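Local coordinates for pyrroline-5-carboxylate reductase catalytic N-terminal domain-containing protein (Sinorhizobium meliloti, PDB 4HUJ) that is of uncharacterised function but has a dinucleotide-binding fold and probably acts as an NAD(P)-dependent oxidoreductase, at residues 103-115 with 135-149. Numbering follows the deposited sequence.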
loop_
_atom_site.group_PDB
_atom_site.type_symbol
_atom_site.label_atom_id
_atom_site.label_comp_id
_atom_site.label_asym_id
_atom_site.label_seq_id
_atom_site.Cartn_x
_atom_site.Cartn_y
_atom_site.Cartn_z
ATOM N N ASP A 103 3.742 -17.577 -8.407
ATOM C CA ASP A 103 4.890 -16.830 -8.921
ATOM C C ASP A 103 4.585 -15.339 -9.040
ATOM O O ASP A 103 3.667 -14.923 -9.750
ATOM C CB ASP A 103 5.394 -17.406 -10.252
ATOM C CG ASP A 103 6.867 -17.088 -10.516
ATOM O OD1 ASP A 103 7.332 -15.978 -10.167
ATOM O OD2 ASP A 103 7.569 -17.954 -11.078
ATOM N N TRP A 104 5.372 -14.544 -8.322
ATOM C CA TRP A 104 5.193 -13.100 -8.272
ATOM C C TRP A 104 6.195 -12.360 -9.156
ATOM O O TRP A 104 6.313 -11.135 -9.082
ATOM C CB TRP A 104 5.314 -12.621 -6.828
ATOM C CG TRP A 104 4.122 -12.932 -5.981
ATOM C CD1 TRP A 104 3.932 -14.035 -5.197
ATOM C CD2 TRP A 104 2.958 -12.118 -5.819
ATOM N NE1 TRP A 104 2.717 -13.962 -4.561
ATOM C CE2 TRP A 104 2.097 -12.795 -4.925
ATOM C CE3 TRP A 104 2.555 -10.881 -6.343
ATOM C CZ2 TRP A 104 0.857 -12.276 -4.542
ATOM C CZ3 TRP A 104 1.320 -10.366 -5.964
ATOM C CH2 TRP A 104 0.486 -11.065 -5.072
ATOM N N GLY A 105 6.913 -13.108 -9.991
ATOM C CA GLY A 105 7.897 -12.527 -10.904
ATOM C C GLY A 105 7.368 -11.352 -11.705
ATOM O O GLY A 105 6.268 -11.409 -12.266
ATOM N N GLY A 106 8.144 -10.271 -11.731
ATOM C CA GLY A 106 7.796 -9.076 -12.494
ATOM C C GLY A 106 6.817 -8.140 -11.806
ATOM O O GLY A 106 6.446 -7.099 -12.358
ATOM N N GLN A 107 6.392 -8.505 -10.601
ATOM C CA GLN A 107 5.424 -7.697 -9.866
ATOM C C GLN A 107 6.066 -6.994 -8.681
ATOM O O GLN A 107 7.066 -7.462 -8.131
ATOM C CB GLN A 107 4.254 -8.553 -9.375
ATOM C CG GLN A 107 3.451 -9.222 -10.476
ATOM C CD GLN A 107 2.296 -10.031 -9.926
ATOM O OE1 GLN A 107 1.247 -9.482 -9.575
ATOM N NE2 GLN A 107 2.478 -11.340 -9.847
ATOM N N ILE A 108 5.473 -5.863 -8.309
ATOM C CA ILE A 108 5.839 -5.141 -7.098
ATOM C C ILE A 108 4.708 -5.324 -6.104
ATOM O O ILE A 108 3.539 -5.132 -6.445
ATOM C CB ILE A 108 6.056 -3.636 -7.378
ATOM C CG1 ILE A 108 7.312 -3.431 -8.227
ATOM C CG2 ILE A 108 6.159 -2.830 -6.065
ATOM C CD1 ILE A 108 7.437 -2.032 -8.805
ATOM N N VAL A 109 5.068 -5.700 -4.877
ATOM C CA VAL A 109 4.115 -5.779 -3.779
ATOM C C VAL A 109 4.437 -4.657 -2.801
ATOM O O VAL A 109 5.576 -4.522 -2.370
ATOM C CB VAL A 109 4.169 -7.166 -3.085
ATOM C CG1 VAL A 109 3.398 -7.162 -1.760
ATOM C CG2 VAL A 109 3.612 -8.229 -4.015
ATOM N N VAL A 110 3.438 -3.837 -2.492
ATOM C CA VAL A 110 3.600 -2.756 -1.523
ATOM C C VAL A 110 2.992 -3.194 -0.192
ATOM O O VAL A 110 1.784 -3.391 -0.098
ATOM C CB VAL A 110 2.949 -1.451 -2.024
ATOM C CG1 VAL A 110 3.114 -0.329 -0.996
ATOM C CG2 VAL A 110 3.569 -1.037 -3.354
ATOM N N ASP A 111 3.837 -3.370 0.824
ATOM C CA ASP A 111 3.358 -3.730 2.162
ATOM C C ASP A 111 2.939 -2.469 2.921
ATOM O O ASP A 111 3.785 -1.695 3.366
ATOM C CB ASP A 111 4.442 -4.502 2.924
ATOM C CG ASP A 111 4.004 -4.918 4.325
ATOM O OD1 ASP A 111 2.792 -4.871 4.638
ATOM O OD2 ASP A 111 4.879 -5.306 5.121
ATOM N N ALA A 112 1.628 -2.264 3.050
ATOM C CA ALA A 112 1.084 -1.126 3.787
ATOM C C ALA A 112 0.613 -1.505 5.197
ATOM O O ALA A 112 0.007 -0.682 5.889
ATOM C CB ALA A 112 -0.050 -0.473 3.000
ATOM N N SER A 113 0.899 -2.739 5.615
ATOM C CA SER A 113 0.386 -3.269 6.884
ATOM C C SER A 113 1.296 -2.944 8.064
ATOM O O SER A 113 2.498 -2.735 7.895
ATOM C CB SER A 113 0.207 -4.791 6.798
ATOM O OG SER A 113 1.459 -5.468 6.909
ATOM N N ASN A 114 0.709 -2.936 9.259
ATOM C CA ASN A 114 1.462 -2.832 10.506
ATOM C C ASN A 114 1.157 -4.036 11.384
ATOM O O ASN A 114 -0.013 -4.377 11.575
ATOM C CB ASN A 114 1.093 -1.551 11.243
ATOM C CG ASN A 114 1.508 -0.308 10.485
ATOM O OD1 ASN A 114 0.668 0.535 10.138
ATOM N ND2 ASN A 114 2.794 -0.195 10.204
ATOM N N ALA A 115 2.203 -4.679 11.904
ATOM C CA ALA A 115 2.029 -5.846 12.761
ATOM C C ALA A 115 1.811 -5.379 14.191
ATOM O O ALA A 115 2.753 -5.007 14.892
ATOM C CB ALA A 115 3.228 -6.783 12.655
ATOM N N VAL A 135 6.657 -10.547 5.338
ATOM C CA VAL A 135 5.748 -10.427 4.188
ATOM C C VAL A 135 6.475 -10.779 2.876
ATOM O O VAL A 135 5.920 -11.481 2.027
ATOM C CB VAL A 135 5.091 -9.016 4.122
ATOM C CG1 VAL A 135 4.321 -8.813 2.818
ATOM C CG2 VAL A 135 4.162 -8.811 5.320
ATOM N N SER A 136 7.715 -10.315 2.725
ATOM C CA SER A 136 8.484 -10.562 1.500
ATOM C C SER A 136 8.678 -12.053 1.217
ATOM O O SER A 136 8.646 -12.476 0.060
ATOM C CB SER A 136 9.836 -9.851 1.547
ATOM O OG SER A 136 9.665 -8.452 1.711
ATOM N N GLU A 137 8.865 -12.835 2.277
ATOM C CA GLU A 137 9.025 -14.289 2.155
ATOM C C GLU A 137 7.753 -14.991 1.685
ATOM O O GLU A 137 7.819 -16.072 1.085
ATOM C CB GLU A 137 9.516 -14.886 3.473
ATOM C CG GLU A 137 10.988 -14.623 3.723
ATOM C CD GLU A 137 11.467 -15.095 5.076
ATOM O OE1 GLU A 137 10.632 -15.438 5.943
ATOM O OE2 GLU A 137 12.698 -15.121 5.275
ATOM N N LEU A 138 6.602 -14.372 1.949
ATOM C CA LEU A 138 5.304 -14.892 1.509
ATOM C C LEU A 138 4.999 -14.572 0.042
ATOM O O LEU A 138 4.061 -15.126 -0.536
ATOM C CB LEU A 138 4.172 -14.359 2.399
ATOM C CG LEU A 138 4.208 -14.680 3.894
ATOM C CD1 LEU A 138 3.177 -13.836 4.625
ATOM C CD2 LEU A 138 3.989 -16.171 4.157
ATOM N N VAL A 139 5.784 -13.669 -0.549
ATOM C CA VAL A 139 5.646 -13.328 -1.968
ATOM C C VAL A 139 6.973 -13.492 -2.739
ATOM O O VAL A 139 7.504 -12.517 -3.284
ATOM C CB VAL A 139 5.038 -11.902 -2.186
ATOM C CG1 VAL A 139 3.566 -11.882 -1.820
ATOM C CG2 VAL A 139 5.800 -10.842 -1.390
ATOM N N PRO A 140 7.513 -14.731 -2.795
ATOM C CA PRO A 140 8.796 -14.931 -3.475
ATOM C C PRO A 140 8.709 -14.528 -4.943
ATOM O O PRO A 140 7.700 -14.794 -5.607
ATOM C CB PRO A 140 9.034 -16.442 -3.345
ATOM C CG PRO A 140 7.669 -17.021 -3.202
ATOM C CD PRO A 140 6.919 -16.016 -2.378
ATOM N N GLY A 141 9.746 -13.862 -5.434
ATOM C CA GLY A 141 9.737 -13.364 -6.796
ATOM C C GLY A 141 9.298 -11.914 -6.893
ATOM O O GLY A 141 9.683 -11.218 -7.827
ATOM N N ALA A 142 8.492 -11.458 -5.933
ATOM C CA ALA A 142 8.025 -10.071 -5.922
ATOM C C ALA A 142 9.106 -9.136 -5.403
ATOM O O ALA A 142 9.902 -9.513 -4.540
ATOM C CB ALA A 142 6.769 -9.933 -5.069
ATOM N N LYS A 143 9.140 -7.923 -5.944
ATOM C CA LYS A 143 9.944 -6.854 -5.365
ATOM C C LYS A 143 9.035 -6.099 -4.389
ATOM O O LYS A 143 8.009 -5.554 -4.788
ATOM C CB LYS A 143 10.497 -5.933 -6.453
ATOM C CG LYS A 143 11.635 -6.560 -7.270
ATOM C CD LYS A 143 12.076 -5.660 -8.421
ATOM C CE LYS A 143 13.132 -6.364 -9.261
ATOM N NZ LYS A 143 13.497 -5.612 -10.504
ATOM N N VAL A 144 9.402 -6.110 -3.110
ATOM C CA VAL A 144 8.554 -5.536 -2.059
ATOM C C VAL A 144 9.003 -4.129 -1.678
ATOM O O VAL A 144 10.192 -3.876 -1.494
ATOM C CB VAL A 144 8.500 -6.450 -0.802
ATOM C CG1 VAL A 144 7.705 -5.793 0.342
ATOM C CG2 VAL A 144 7.883 -7.804 -1.162
ATOM N N VAL A 145 8.035 -3.218 -1.590
ATOM C CA VAL A 145 8.269 -1.855 -1.104
ATOM C C VAL A 145 7.389 -1.662 0.126
ATOM O O VAL A 145 6.219 -2.029 0.103
ATOM C CB VAL A 145 7.907 -0.802 -2.178
ATOM C CG1 VAL A 145 8.034 0.629 -1.630
ATOM C CG2 VAL A 145 8.775 -0.971 -3.412
ATOM N N LYS A 146 7.953 -1.090 1.191
ATOM C CA LYS A 146 7.183 -0.749 2.392
ATOM C C LYS A 146 6.721 0.700 2.258
ATOM O O LYS A 146 7.543 1.611 2.195
ATOM C CB LYS A 146 8.052 -0.926 3.649
ATOM C CG LYS A 146 7.300 -0.748 4.973
ATOM C CD LYS A 146 8.247 -0.884 6.156
ATOM C CE LYS A 146 7.502 -0.750 7.482
ATOM N NZ LYS A 146 6.626 -1.941 7.700
ATOM N N ALA A 147 5.404 0.903 2.191
ATOM C CA ALA A 147 4.825 2.238 2.026
ATOM C C ALA A 147 3.333 2.240 2.332
ATOM O O ALA A 147 2.683 1.210 2.231
ATOM C CB ALA A 147 5.074 2.759 0.601
ATOM N N PHE A 148 2.811 3.422 2.672
ATOM C CA PHE A 148 1.392 3.653 3.001
ATOM C C PHE A 148 1.012 3.114 4.382
ATOM O O PHE A 148 -0.169 3.087 4.726
ATOM C CB PHE A 148 0.418 3.072 1.950
ATOM C CG PHE A 148 0.602 3.612 0.552
ATOM C CD1 PHE A 148 0.243 4.919 0.233
ATOM C CD2 PHE A 148 1.079 2.783 -0.459
ATOM C CE1 PHE A 148 0.396 5.405 -1.071
ATOM C CE2 PHE A 148 1.236 3.257 -1.765
ATOM C CZ PHE A 148 0.886 4.571 -2.069
ATOM N N ASN A 149 2.000 2.683 5.167
ATOM C CA ASN A 149 1.731 2.183 6.519
ATOM C C ASN A 149 1.834 3.275 7.588
ATOM O O ASN A 149 1.523 3.048 8.756
ATOM C CB ASN A 149 2.720 1.067 6.868
ATOM C CG ASN A 149 4.118 1.600 7.133
ATOM O OD1 ASN A 149 4.768 2.124 6.233
ATOM N ND2 ASN A 149 4.578 1.483 8.379
HETATM O O HOH W 1 4.333 -1.745 6.132
#
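Lys143 N donates to Gln107 O (3.0 Å), the first of five backbone hydrogen bonds that join strand 108-111 in parallel to strand 143-147. Val109 N to Lys143 O, Val145 N to Val109 O and Asp111 N to Val145 O follow. The last is the longest: Ala147 N meets Asp111 O at 3.3 Å, from above the carbonyl plane.

Apolar contacts lie on both faces. On the face of Val109 and Val144, Val139 sets CG1 over the five-membered ring of Trp104, a CH-pi contact 3.7 Å from the centroid. Val139 CG1 is anti to its carbonyl carbon (chi1 -71°), which points it at the indole. Ala142 CB touches both Trp104 CB (3.5 Å) and Val109 CG2. On the face of Ile108 and Val145, the two residues touch through their CG2 methyls, while Val110 CG1 reaches the edge of the Phe148 ring. Helix 176-188 packs here.

The two strands and helix 131-138 form a beta-alpha-beta unit in the parallel part of a Rossmann-like sheet. Strand 84-88 flanks the other edge of strand 108-111, and strand 166-173 runs antiparallel to strand 143-147. The helix rests over the first face, where Val135 CG2 lies 3.6 Å from Asp111 OD2.

Polar groups gather at the C-terminal end of strand 108-111. Asp111 OD1 takes two bonds from Ser113: from N, closing an Asx turn, and from OG at 2.7 Å, on the oxygen's syn lone pair. Asp111 OD2 and Lys146 NZ both bond Thr132 OG1. A water accepts from Lys146 NZ (2.8 Å) and donates to Asp111 O and Ser113 O.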